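PDB 1Y9Q: transcriptional regulator, HTH_3 family from Vibrio cholerae, which probably binds DNA as a dimeric, two-domain transcription factor, its helix-turn-helix part joined to a cupin domain that holds zinc and D-methionine. Local coordinates for residues Lys9-Asn14 against Ala69-Asp74; Arg23-Asp28 against Ser61-Ser66; Ile92-Pro97 against Glu105-Thr110; Val139-Gln144 against Glu152-Phe157. All coordinates share one frame; numbering follows the deposited sequence.

In the fold
From the N terminus, helix 5-22 supplies the first segment of interaction 1, and the chain returns to it at 69-74, closing a loop that is rich in helix and has no strand. Interaction 2 (23-28 with 61-66) lies within that loop and ties the end of helix 5-22 to the end of helix 53-63. Interaction 3 follows in series as a hairpin at one edge of the five-stranded sheet; it touches interaction 2 where S66 CB packs 3.4 Å from E105 OE1, across the join of the helical and beta parts. Interaction 4 comes last and bridges the two sheets of the cupin sandwich, its centre about 18 Å from that of interaction 3. None of the loops cross.

Interaction 1 (Lys9-Asn14 against Ala69-Asp74); sequences KSQIAN and AFFAND
Q11 meets N73 through a pair of amide-amide hydrogen bonds, and its side chain can be followed outward from the helix. CB leaves the backbone toward segment 69-74, with CG anti to the backbone N (chi1 162°). CG packs 4.1 Å from F71 CD1. The chain then bends at chi2, and the amide plane is tilted only 10° from the plane of the F71 ring. At the tip, OE1 accepts from N73 ND2 at 2.6 Å, a nearly straight bond (172°) whose donor sits in the carbonyl plane on a lone pair. NE2 donates in turn to N73 OD1 at 3.1 Å. The paired bonds couple the orientations of the two amides, which meet tip to tip and nearly coplanar. OE1 also lies 2.9 Å from F70 O, a close approach of two acceptors that leaves the amide assignment uncertain.

N73 belongs to the type I turn F71-D74, in the loop between helix 53-63 and helix 76-80; the contact thus fastens that connection to helix 5-22. The next residue, I12, brings CD1 to 4.1 Å from both F70 CB and F71 CZ, approaching each ring obliquely. F70 also packs on L56, I59 and A60 of helix 53-63.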
# COMPACT_ATOMS: atom_id res chain seq x y z
N LYS A 9 -1.87 -23.48 7.03
CA LYS A 9 -0.50 -23.21 7.45
C LYS A 9 0.48 -24.27 6.97
O LYS A 9 1.54 -23.93 6.45
CB LYS A 9 -0.40 -23.11 8.97
CG LYS A 9 -1.18 -21.96 9.58
CD LYS A 9 -0.94 -21.88 11.08
CE LYS A 9 -1.74 -20.75 11.71
NZ LYS A 9 -1.49 -20.65 13.17
N SER A 10 0.12 -25.54 7.14
CA SER A 10 1.01 -26.61 6.72
C SER A 10 1.18 -26.66 5.21
O SER A 10 2.29 -26.89 4.70
CB SER A 10 0.51 -27.96 7.23
OG SER A 10 -0.73 -28.32 6.64
N GLN A 11 0.10 -26.43 4.48
CA GLN A 11 0.17 -26.44 3.02
C GLN A 11 1.14 -25.36 2.53
O GLN A 11 2.02 -25.63 1.71
CB GLN A 11 -1.21 -26.21 2.41
CG GLN A 11 -1.16 -25.78 0.95
CD GLN A 11 -0.52 -26.82 0.04
OE1 GLN A 11 0.06 -26.47 -1.00
NE2 GLN A 11 -0.61 -28.09 0.42
N ILE A 12 0.97 -24.15 3.03
CA ILE A 12 1.83 -23.04 2.62
C ILE A 12 3.26 -23.24 3.11
O ILE A 12 4.22 -22.98 2.38
CB ILE A 12 1.30 -21.69 3.16
CG1 ILE A 12 -0.09 -21.41 2.59
CG2 ILE A 12 2.26 -20.57 2.80
CD1 ILE A 12 -0.13 -21.37 1.08
N ALA A 13 3.40 -23.69 4.35
CA ALA A 13 4.72 -23.90 4.93
C ALA A 13 5.55 -24.86 4.09
O ALA A 13 6.68 -24.55 3.68
CB ALA A 13 4.57 -24.45 6.36
N ASN A 14 4.98 -26.04 3.82
CA ASN A 14 5.69 -27.04 3.04
C ASN A 14 6.00 -26.63 1.59
O ASN A 14 7.12 -26.85 1.12
CB ASN A 14 4.92 -28.37 3.05
CG ASN A 14 4.79 -28.96 4.45
OD1 ASN A 14 5.65 -28.75 5.31
ND2 ASN A 14 3.72 -29.72 4.67
N ALA A 69 1.44 -21.38 -7.69
CA ALA A 69 2.59 -22.19 -7.32
C ALA A 69 2.56 -22.64 -5.86
O ALA A 69 3.16 -23.67 -5.51
CB ALA A 69 3.88 -21.43 -7.60
N PHE A 70 1.87 -21.89 -5.01
CA PHE A 70 1.78 -22.24 -3.60
C PHE A 70 0.96 -23.50 -3.35
O PHE A 70 0.94 -24.02 -2.23
CB PHE A 70 1.18 -21.08 -2.80
CG PHE A 70 2.17 -20.02 -2.44
CD1 PHE A 70 2.04 -18.72 -2.93
CD2 PHE A 70 3.26 -20.32 -1.61
CE1 PHE A 70 2.97 -17.73 -2.60
CE2 PHE A 70 4.19 -19.34 -1.28
CZ PHE A 70 4.05 -18.04 -1.77
N PHE A 71 0.31 -24.00 -4.39
CA PHE A 71 -0.52 -25.20 -4.28
C PHE A 71 -0.15 -26.28 -5.30
O PHE A 71 -0.86 -27.27 -5.45
CB PHE A 71 -1.99 -24.80 -4.45
CG PHE A 71 -2.42 -23.70 -3.52
CD1 PHE A 71 -2.97 -24.00 -2.28
CD2 PHE A 71 -2.22 -22.36 -3.86
CE1 PHE A 71 -3.32 -22.99 -1.39
CE2 PHE A 71 -2.56 -21.34 -2.98
CZ PHE A 71 -3.11 -21.65 -1.74
N ALA A 72 0.98 -26.09 -5.97
CA ALA A 72 1.44 -27.02 -7.00
C ALA A 72 1.62 -28.47 -6.56
O ALA A 72 1.61 -29.38 -7.39
CB ALA A 72 2.74 -26.51 -7.60
N ASN A 73 1.80 -28.69 -5.26
CA ASN A 73 1.99 -30.05 -4.73
C ASN A 73 0.67 -30.80 -4.67
O ASN A 73 0.64 -32.03 -4.63
CB ASN A 73 2.59 -29.96 -3.33
CG ASN A 73 1.68 -29.25 -2.36
OD1 ASN A 73 0.94 -29.87 -1.60
ND2 ASN A 73 1.72 -27.92 -2.40
N ASP A 74 -0.42 -30.04 -4.64
CA ASP A 74 -1.76 -30.61 -4.57
C ASP A 74 -2.70 -29.64 -5.31
O ASP A 74 -3.54 -28.98 -4.69
CB ASP A 74 -2.19 -30.76 -3.11
CG ASP A 74 -3.43 -31.62 -2.95
OD1 ASP A 74 -4.09 -31.93 -3.96
OD2 ASP A 74 -3.73 -31.99 -1.80

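Interaction 2 (Arg23-Asp28 against Ser61-Ser66); sequences RGLSLD and SGLEAS
R23 and L25 meet L63 and A65 where two helices of the helix-turn-helix domain run out. Both exits are Schellman motifs, with G24 and E64 taking the positive phi (69° and 57°) just after the last turn.

Along 61-66, L63 comes first and carries most of the contact. Its carbonyl oxygen, at the end of the helix, accepts from R23 NE at 3.1 Å; the donor lies in the carbonyl plane on a lone pair, and the oxygen sits at the edge of the guanidinium. R23 NH2 adds a weak bond to this oxygen at 3.5 Å. The arginine is extended from CG to NE, which carries its head across to the other helix end, while NH1 bonds to L19 O and so secures the group from helix 5-22 as well. A positive group beside a helix C-terminus would be expected to be stabilised by the helix dipole. On its apolar side, L63 CD2 packs 3.5 Å from L25 CD1 and 3.9 Å from R23 CD, the two leucines sliding past each other in opposite directions. L16 and T30 cover L63 further.

E64 then turns the chain, its backbone N bonded to S61 O. Next comes A65, whose methyl CB lies 3.5 Å from R23 NH2, approaching the guanidinium obliquely.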
# COMPACT_ATOMS: atom_id res chain seq x y z
N ARG A 23 14.87 -23.43 -5.70
CA ARG A 23 15.59 -22.31 -6.30
C ARG A 23 16.99 -22.18 -5.71
O ARG A 23 17.80 -21.38 -6.18
CB ARG A 23 14.82 -21.01 -6.08
CG ARG A 23 13.50 -20.96 -6.84
CD ARG A 23 12.60 -19.83 -6.35
NE ARG A 23 11.52 -19.55 -7.28
CZ ARG A 23 10.60 -20.43 -7.66
NH1 ARG A 23 10.61 -21.67 -7.19
NH2 ARG A 23 9.66 -20.07 -8.53
N GLY A 24 17.28 -22.97 -4.67
CA GLY A 24 18.58 -22.92 -4.02
C GLY A 24 18.79 -21.63 -3.26
O GLY A 24 19.92 -21.16 -3.11
N LEU A 25 17.70 -21.05 -2.75
CA LEU A 25 17.76 -19.80 -2.01
C LEU A 25 17.82 -19.97 -0.50
O LEU A 25 17.23 -20.90 0.05
CB LEU A 25 16.53 -18.94 -2.36
CG LEU A 25 16.41 -18.35 -3.77
CD1 LEU A 25 15.00 -17.81 -4.01
CD2 LEU A 25 17.44 -17.25 -3.96
N SER A 26 18.53 -19.07 0.17
CA SER A 26 18.63 -19.09 1.62
C SER A 26 17.44 -18.28 2.11
O SER A 26 16.80 -17.57 1.32
CB SER A 26 19.92 -18.42 2.08
OG SER A 26 19.91 -17.04 1.76
N LEU A 27 17.13 -18.37 3.40
CA LEU A 27 16.01 -17.60 3.93
C LEU A 27 16.31 -16.11 3.84
O LEU A 27 15.44 -15.31 3.49
CB LEU A 27 15.71 -17.98 5.39
CG LEU A 27 14.90 -19.26 5.61
CD1 LEU A 27 14.74 -19.51 7.10
CD2 LEU A 27 13.53 -19.13 4.94
N ASP A 28 17.56 -15.74 4.12
CA ASP A 28 17.95 -14.34 4.07
C ASP A 28 17.86 -13.78 2.66
O ASP A 28 17.44 -12.65 2.45
CB ASP A 28 19.38 -14.16 4.60
CG ASP A 28 19.73 -12.70 4.84
OD1 ASP A 28 19.12 -12.08 5.74
OD2 ASP A 28 20.60 -12.17 4.13
N SER A 61 5.89 -12.90 -5.64
CA SER A 61 6.51 -11.88 -6.49
C SER A 61 8.03 -11.90 -6.39
O SER A 61 8.73 -11.84 -7.40
CB SER A 61 5.97 -10.50 -6.11
OG SER A 61 4.58 -10.41 -6.35
N GLY A 62 8.54 -11.99 -5.17
CA GLY A 62 9.98 -12.02 -4.97
C GLY A 62 10.64 -13.26 -5.54
O GLY A 62 11.78 -13.22 -6.00
N LEU A 63 9.91 -14.37 -5.51
CA LEU A 63 10.42 -15.64 -6.03
C LEU A 63 10.14 -15.77 -7.52
O LEU A 63 10.56 -16.74 -8.15
CB LEU A 63 9.76 -16.81 -5.29
CG LEU A 63 10.05 -16.93 -3.79
CD1 LEU A 63 9.16 -18.00 -3.18
CD2 LEU A 63 11.52 -17.26 -3.59
N GLU A 64 9.42 -14.79 -8.07
CA GLU A 64 9.03 -14.79 -9.47
C GLU A 64 8.25 -16.06 -9.77
O GLU A 64 8.50 -16.77 -10.75
CB GLU A 64 10.27 -14.68 -10.37
CG GLU A 64 11.08 -13.43 -10.06
CD GLU A 64 12.27 -13.26 -10.97
OE1 GLU A 64 12.07 -12.89 -12.14
OE2 GLU A 64 13.41 -13.52 -10.51
N ALA A 65 7.30 -16.34 -8.88
CA ALA A 65 6.44 -17.50 -8.99
C ALA A 65 4.99 -17.02 -9.06
O ALA A 65 4.69 -15.88 -8.72
CB ALA A 65 6.62 -18.40 -7.78
N SER A 66 4.10 -17.90 -9.51
CA SER A 66 2.69 -17.54 -9.60
C SER A 66 2.06 -17.78 -8.24
O SER A 66 2.65 -18.44 -7.39
CB SER A 66 2.01 -18.43 -10.63
OG SER A 66 2.06 -19.78 -10.21

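Interaction 3 (Ile92-Pro97 against Glu105-Thr110); sequences IHTLFP and EIFEIT. With MED (D-methionine), chain C.
F107 on one strand meets the sulfur end of D-methionine, with I109 beside it and I92 on the partner strand. The ligand methyl CE lies over one face of the F107 ring, offset toward the rim and 3.4 Å from CD2. I92 CD1 and I109 CD1 also face this end of the ligand, but the two methyls are modelled too close to each other, so their exact approach to it is doubtful. The ring is placed by its neighbours: I92 CG2 packs obliquely 3.6 Å from CD1, and T94 OG1 comes to the ring edge, in its plane, 3.4 Å from the same carbon. F107 lies alongside T94, the two side chains pointing the same way.

Behind these side chains the antiparallel pairing sets the spacing. H93 and E108 form a hydrogen-bonded pair, whereas I92-I109 and T94-F107 are non-hydrogen-bonded pairs with their side chains on the ligand's face. After T94 the register slips: L95 N and F96 N both donate to I106 O, at 2.8 and 3.1 Å, so one carbonyl serves two residues. I106 N completes the exchange with F96 O. On the other face F96 and I106 lie side by side, CD2 to CD1 at 3.8 Å. Further out, W57 of helix 53-63 touches F107, and I53 touches I92. The outcome is a hairpin with a classic beta bulge, at the edge of the cupin sheet, lining one wall of the D-methionine pocket.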
# COMPACT_ATOMS: atom_id res chain seq x y z
N ILE A 92 -11.60 -16.11 -2.48
CA ILE A 92 -10.96 -16.35 -3.77
C ILE A 92 -11.46 -17.63 -4.45
O ILE A 92 -11.38 -18.71 -3.87
CB ILE A 92 -9.42 -16.49 -3.63
CG1 ILE A 92 -8.86 -15.37 -2.75
CG2 ILE A 92 -8.77 -16.47 -5.00
CD1 ILE A 92 -9.13 -13.99 -3.27
N HIS A 93 -11.97 -17.49 -5.66
CA HIS A 93 -12.44 -18.65 -6.42
C HIS A 93 -11.56 -18.74 -7.66
O HIS A 93 -11.73 -17.98 -8.61
CB HIS A 93 -13.90 -18.49 -6.84
CG HIS A 93 -14.43 -19.66 -7.62
ND1 HIS A 93 -15.54 -19.57 -8.42
CD2 HIS A 93 -13.99 -20.94 -7.72
CE1 HIS A 93 -15.76 -20.74 -8.99
NE2 HIS A 93 -14.83 -21.59 -8.59
N THR A 94 -10.61 -19.67 -7.66
CA THR A 94 -9.72 -19.83 -8.80
C THR A 94 -10.43 -20.52 -9.97
O THR A 94 -10.80 -21.69 -9.87
CB THR A 94 -8.45 -20.64 -8.43
OG1 THR A 94 -7.76 -19.98 -7.35
CG2 THR A 94 -7.51 -20.75 -9.63
N LEU A 95 -10.63 -19.78 -11.05
CA LEU A 95 -11.29 -20.32 -12.23
C LEU A 95 -10.28 -21.07 -13.10
O LEU A 95 -10.57 -22.14 -13.65
CB LEU A 95 -11.92 -19.20 -13.06
CG LEU A 95 -12.95 -18.28 -12.39
CD1 LEU A 95 -13.46 -17.28 -13.41
CD2 LEU A 95 -14.10 -19.11 -11.84
N PHE A 96 -9.09 -20.50 -13.21
CA PHE A 96 -8.02 -21.09 -14.01
C PHE A 96 -6.68 -20.88 -13.33
O PHE A 96 -6.23 -19.74 -13.17
CB PHE A 96 -7.97 -20.44 -15.40
CG PHE A 96 -9.15 -20.76 -16.27
CD1 PHE A 96 -9.19 -21.93 -17.01
CD2 PHE A 96 -10.22 -19.87 -16.36
CE1 PHE A 96 -10.27 -22.23 -17.84
CE2 PHE A 96 -11.31 -20.15 -17.19
CZ PHE A 96 -11.34 -21.34 -17.92
N PRO A 97 -6.04 -21.97 -12.90
CA PRO A 97 -4.73 -21.87 -12.23
C PRO A 97 -3.69 -21.45 -13.27
O PRO A 97 -3.87 -21.67 -14.47
CB PRO A 97 -4.51 -23.28 -11.70
CG PRO A 97 -5.16 -24.12 -12.73
CD PRO A 97 -6.47 -23.38 -12.97
N GLU A 105 -3.50 -16.47 -14.92
CA GLU A 105 -4.01 -16.99 -13.66
C GLU A 105 -5.33 -16.23 -13.55
O GLU A 105 -5.33 -15.01 -13.60
CB GLU A 105 -3.06 -16.57 -12.55
CG GLU A 105 -3.15 -17.38 -11.31
CD GLU A 105 -1.93 -17.18 -10.43
OE1 GLU A 105 -1.34 -18.19 -10.03
OE2 GLU A 105 -1.58 -16.01 -10.15
N ILE A 106 -6.45 -16.94 -13.41
CA ILE A 106 -7.75 -16.25 -13.35
C ILE A 106 -8.58 -16.57 -12.11
O ILE A 106 -8.85 -17.73 -11.79
CB ILE A 106 -8.59 -16.58 -14.60
CG1 ILE A 106 -7.79 -16.21 -15.85
CG2 ILE A 106 -9.90 -15.82 -14.58
CD1 ILE A 106 -8.46 -16.61 -17.16
N PHE A 107 -9.01 -15.50 -11.43
CA PHE A 107 -9.78 -15.63 -10.20
C PHE A 107 -11.10 -14.87 -10.24
O PHE A 107 -11.27 -13.92 -11.01
CB PHE A 107 -9.00 -15.07 -9.02
CG PHE A 107 -7.59 -15.56 -8.93
CD1 PHE A 107 -7.30 -16.77 -8.32
CD2 PHE A 107 -6.55 -14.78 -9.43
CE1 PHE A 107 -5.98 -17.21 -8.21
CE2 PHE A 107 -5.24 -15.21 -9.33
CZ PHE A 107 -4.95 -16.42 -8.72
N GLU A 108 -12.03 -15.30 -9.39
CA GLU A 108 -13.30 -14.63 -9.23
C GLU A 108 -13.23 -14.26 -7.75
O GLU A 108 -13.21 -15.13 -6.89
CB GLU A 108 -14.48 -15.56 -9.49
CG GLU A 108 -15.82 -14.84 -9.44
CD GLU A 108 -16.95 -15.62 -10.06
OE1 GLU A 108 -16.88 -15.91 -11.28
OE2 GLU A 108 -17.90 -15.95 -9.33
N ILE A 109 -13.17 -12.96 -7.46
CA ILE A 109 -13.03 -12.47 -6.09
C ILE A 109 -14.29 -11.82 -5.52
O ILE A 109 -14.91 -10.98 -6.16
CB ILE A 109 -11.91 -11.41 -6.01
CG1 ILE A 109 -10.64 -11.92 -6.68
CG2 ILE A 109 -11.66 -11.03 -4.56
CD1 ILE A 109 -10.17 -13.26 -6.16
N THR A 110 -14.64 -12.21 -4.30
CA THR A 110 -15.80 -11.65 -3.62
C THR A 110 -15.34 -10.87 -2.39
O THR A 110 -14.73 -11.42 -1.48
CB THR A 110 -16.79 -12.74 -3.16
OG1 THR A 110 -17.25 -13.47 -4.29
CG2 THR A 110 -17.98 -12.11 -2.44
N MED C . -3.83 -9.72 -7.63
CA MED C . -4.26 -10.21 -6.29
C MED C . -3.82 -9.23 -5.19
O MED C . -3.19 -8.19 -5.43
CB MED C . -5.79 -10.40 -6.29
CG MED C . -6.50 -10.91 -5.05
SD MED C . -5.95 -12.63 -4.85
CE MED C . -6.59 -13.41 -6.27
OXT MED C . -4.09 -9.49 -4.02

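Interaction 4 (Val139-Gln144 against Glu152-Phe157); sequences VFFDEQ and EHIRFF
F141 and F156 make the aromatic part of this contact. Their planes are 6° apart and the centroids 4.8 Å apart, but the rings are slid so far that they barely overlap. One face of F141 is covered by the methylene of F156: CB stands 3.5 Å from the centroid, 5° off the ring normal, a CH-pi contact almost directly over the centre. F141 is also stacked with H146.

Aliphatic contacts flank the pair. I154 CD1 comes to the edge of the F141 ring, in its plane, 3.5 Å from CZ, the two side chains meeting tip to tip. V139 CG1 packs 3.7 Å from F156 CE2, obliquely to that ring.

No direct hydrogen bond joins the segments, as expected for strands of different sheets: their axes come no closer than 8.6 Å and run 32° apart. This is the face-to-face packing of a cupin beta-sandwich, with side chains of the two sheets packed against each other in the core. The zinc site lies beside it; F156 touches E128 and meets the ring of H162, two of the metal's ligands.

The polar contribution is a water at the end of strand 137-141, where the type I' turn F141-Q144 begins. The water accepts from F157 N at 2.9 Å and donates weakly to D142 OD2. In the same turn, E143 OE2 forms a salt bridge with K58 NZ of the second subunit.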
# COMPACT_ATOMS: atom_id res chain seq x y z
N VAL A 139 -10.47 0.49 -7.62
CA VAL A 139 -9.17 -0.13 -7.80
C VAL A 139 -8.09 0.94 -7.75
O VAL A 139 -8.19 1.94 -8.46
CB VAL A 139 -9.09 -0.86 -9.16
CG1 VAL A 139 -7.74 -1.55 -9.32
CG2 VAL A 139 -10.22 -1.87 -9.27
N PHE A 140 -7.07 0.73 -6.94
CA PHE A 140 -6.00 1.71 -6.81
C PHE A 140 -4.74 1.39 -7.62
O PHE A 140 -4.26 0.26 -7.62
CB PHE A 140 -5.62 1.85 -5.33
CG PHE A 140 -4.66 2.98 -5.05
CD1 PHE A 140 -5.12 4.26 -4.78
CD2 PHE A 140 -3.28 2.75 -5.05
CE1 PHE A 140 -4.24 5.30 -4.51
CE2 PHE A 140 -2.39 3.78 -4.78
CZ PHE A 140 -2.87 5.06 -4.51
N PHE A 141 -4.23 2.40 -8.32
CA PHE A 141 -3.01 2.31 -9.11
C PHE A 141 -2.71 3.68 -9.72
O PHE A 141 -3.61 4.51 -9.85
CB PHE A 141 -3.13 1.21 -10.20
CG PHE A 141 -4.12 1.51 -11.29
CD1 PHE A 141 -3.77 2.35 -12.34
CD2 PHE A 141 -5.37 0.90 -11.30
CE1 PHE A 141 -4.66 2.59 -13.39
CE2 PHE A 141 -6.27 1.14 -12.34
CZ PHE A 141 -5.91 1.98 -13.39
N ASP A 142 -1.45 3.91 -10.07
CA ASP A 142 -1.04 5.20 -10.62
C ASP A 142 -1.45 6.32 -9.67
O ASP A 142 -1.93 7.37 -10.10
CB ASP A 142 -1.66 5.43 -12.00
CG ASP A 142 -1.16 4.45 -13.04
OD1 ASP A 142 -0.04 3.92 -12.87
OD2 ASP A 142 -1.87 4.21 -14.03
N GLU A 143 -1.27 6.07 -8.38
CA GLU A 143 -1.56 7.03 -7.31
C GLU A 143 -3.03 7.40 -7.11
O GLU A 143 -3.34 8.37 -6.43
CB GLU A 143 -0.76 8.32 -7.51
CG GLU A 143 0.72 8.15 -7.88
CD GLU A 143 1.44 7.11 -7.05
OE1 GLU A 143 1.25 7.07 -5.82
OE2 GLU A 143 2.22 6.33 -7.63
N GLN A 144 -3.95 6.64 -7.69
CA GLN A 144 -5.35 6.99 -7.49
C GLN A 144 -6.35 5.85 -7.56
O GLN A 144 -6.07 4.78 -8.10
CB GLN A 144 -5.77 8.08 -8.49
CG GLN A 144 -5.65 7.68 -9.94
CD GLN A 144 -6.06 8.79 -10.89
OE1 GLN A 144 -7.23 9.19 -10.92
NE2 GLN A 144 -5.11 9.30 -11.66
N GLU A 152 -18.37 -2.75 -15.59
CA GLU A 152 -17.23 -1.94 -15.97
C GLU A 152 -15.94 -2.75 -15.83
O GLU A 152 -15.89 -3.74 -15.09
CB GLU A 152 -17.18 -0.65 -15.13
CG GLU A 152 -18.47 0.16 -15.26
CD GLU A 152 -18.32 1.61 -14.86
OE1 GLU A 152 -17.81 1.88 -13.76
OE2 GLU A 152 -18.71 2.49 -15.67
N HIS A 153 -14.91 -2.33 -16.55
CA HIS A 153 -13.65 -3.07 -16.54
C HIS A 153 -12.47 -2.14 -16.72
O HIS A 153 -12.62 -1.00 -17.16
CB HIS A 153 -13.68 -4.09 -17.68
CG HIS A 153 -14.18 -3.52 -18.97
ND1 HIS A 153 -13.41 -2.70 -19.77
CD2 HIS A 153 -15.39 -3.60 -19.57
CE1 HIS A 153 -14.12 -2.30 -20.81
NE2 HIS A 153 -15.33 -2.83 -20.71
N ILE A 154 -11.29 -2.63 -16.39
CA ILE A 154 -10.08 -1.83 -16.52
C ILE A 154 -8.87 -2.75 -16.37
O ILE A 154 -8.99 -3.85 -15.82
CB ILE A 154 -10.05 -0.76 -15.40
CG1 ILE A 154 -9.08 0.37 -15.76
CG2 ILE A 154 -9.64 -1.39 -14.08
CD1 ILE A 154 -9.14 1.54 -14.79
N ARG A 155 -7.72 -2.32 -16.88
CA ARG A 155 -6.50 -3.10 -16.72
C ARG A 155 -5.41 -2.14 -16.28
O ARG A 155 -5.49 -0.94 -16.54
CB ARG A 155 -6.10 -3.83 -18.01
CG ARG A 155 -5.92 -2.98 -19.25
CD ARG A 155 -4.98 -3.69 -20.24
NE ARG A 155 -3.58 -3.36 -19.95
CZ ARG A 155 -2.53 -3.93 -20.54
NH1 ARG A 155 -2.70 -4.88 -21.45
NH2 ARG A 155 -1.31 -3.52 -20.24
N PHE A 156 -4.40 -2.67 -15.60
CA PHE A 156 -3.32 -1.83 -15.11
C PHE A 156 -2.05 -2.63 -14.86
O PHE A 156 -2.10 -3.86 -14.73
CB PHE A 156 -3.75 -1.14 -13.81
CG PHE A 156 -4.03 -2.08 -12.68
CD1 PHE A 156 -3.04 -2.39 -11.74
CD2 PHE A 156 -5.28 -2.67 -12.54
CE1 PHE A 156 -3.30 -3.26 -10.69
CE2 PHE A 156 -5.55 -3.55 -11.49
CZ PHE A 156 -4.56 -3.85 -10.56
N PHE A 157 -0.92 -1.94 -14.82
CA PHE A 157 0.35 -2.60 -14.54
C PHE A 157 0.36 -2.78 -13.03
O PHE A 157 0.29 -1.80 -12.28
CB PHE A 157 1.51 -1.72 -15.00
CG PHE A 157 1.60 -1.60 -16.49
CD1 PHE A 157 2.10 -2.65 -17.25
CD2 PHE A 157 1.14 -0.45 -17.14
CE1 PHE A 157 2.13 -2.57 -18.65
CE2 PHE A 157 1.17 -0.36 -18.53
CZ PHE A 157 1.67 -1.42 -19.29
O HOH W 1 -1.19 0.99 -15.01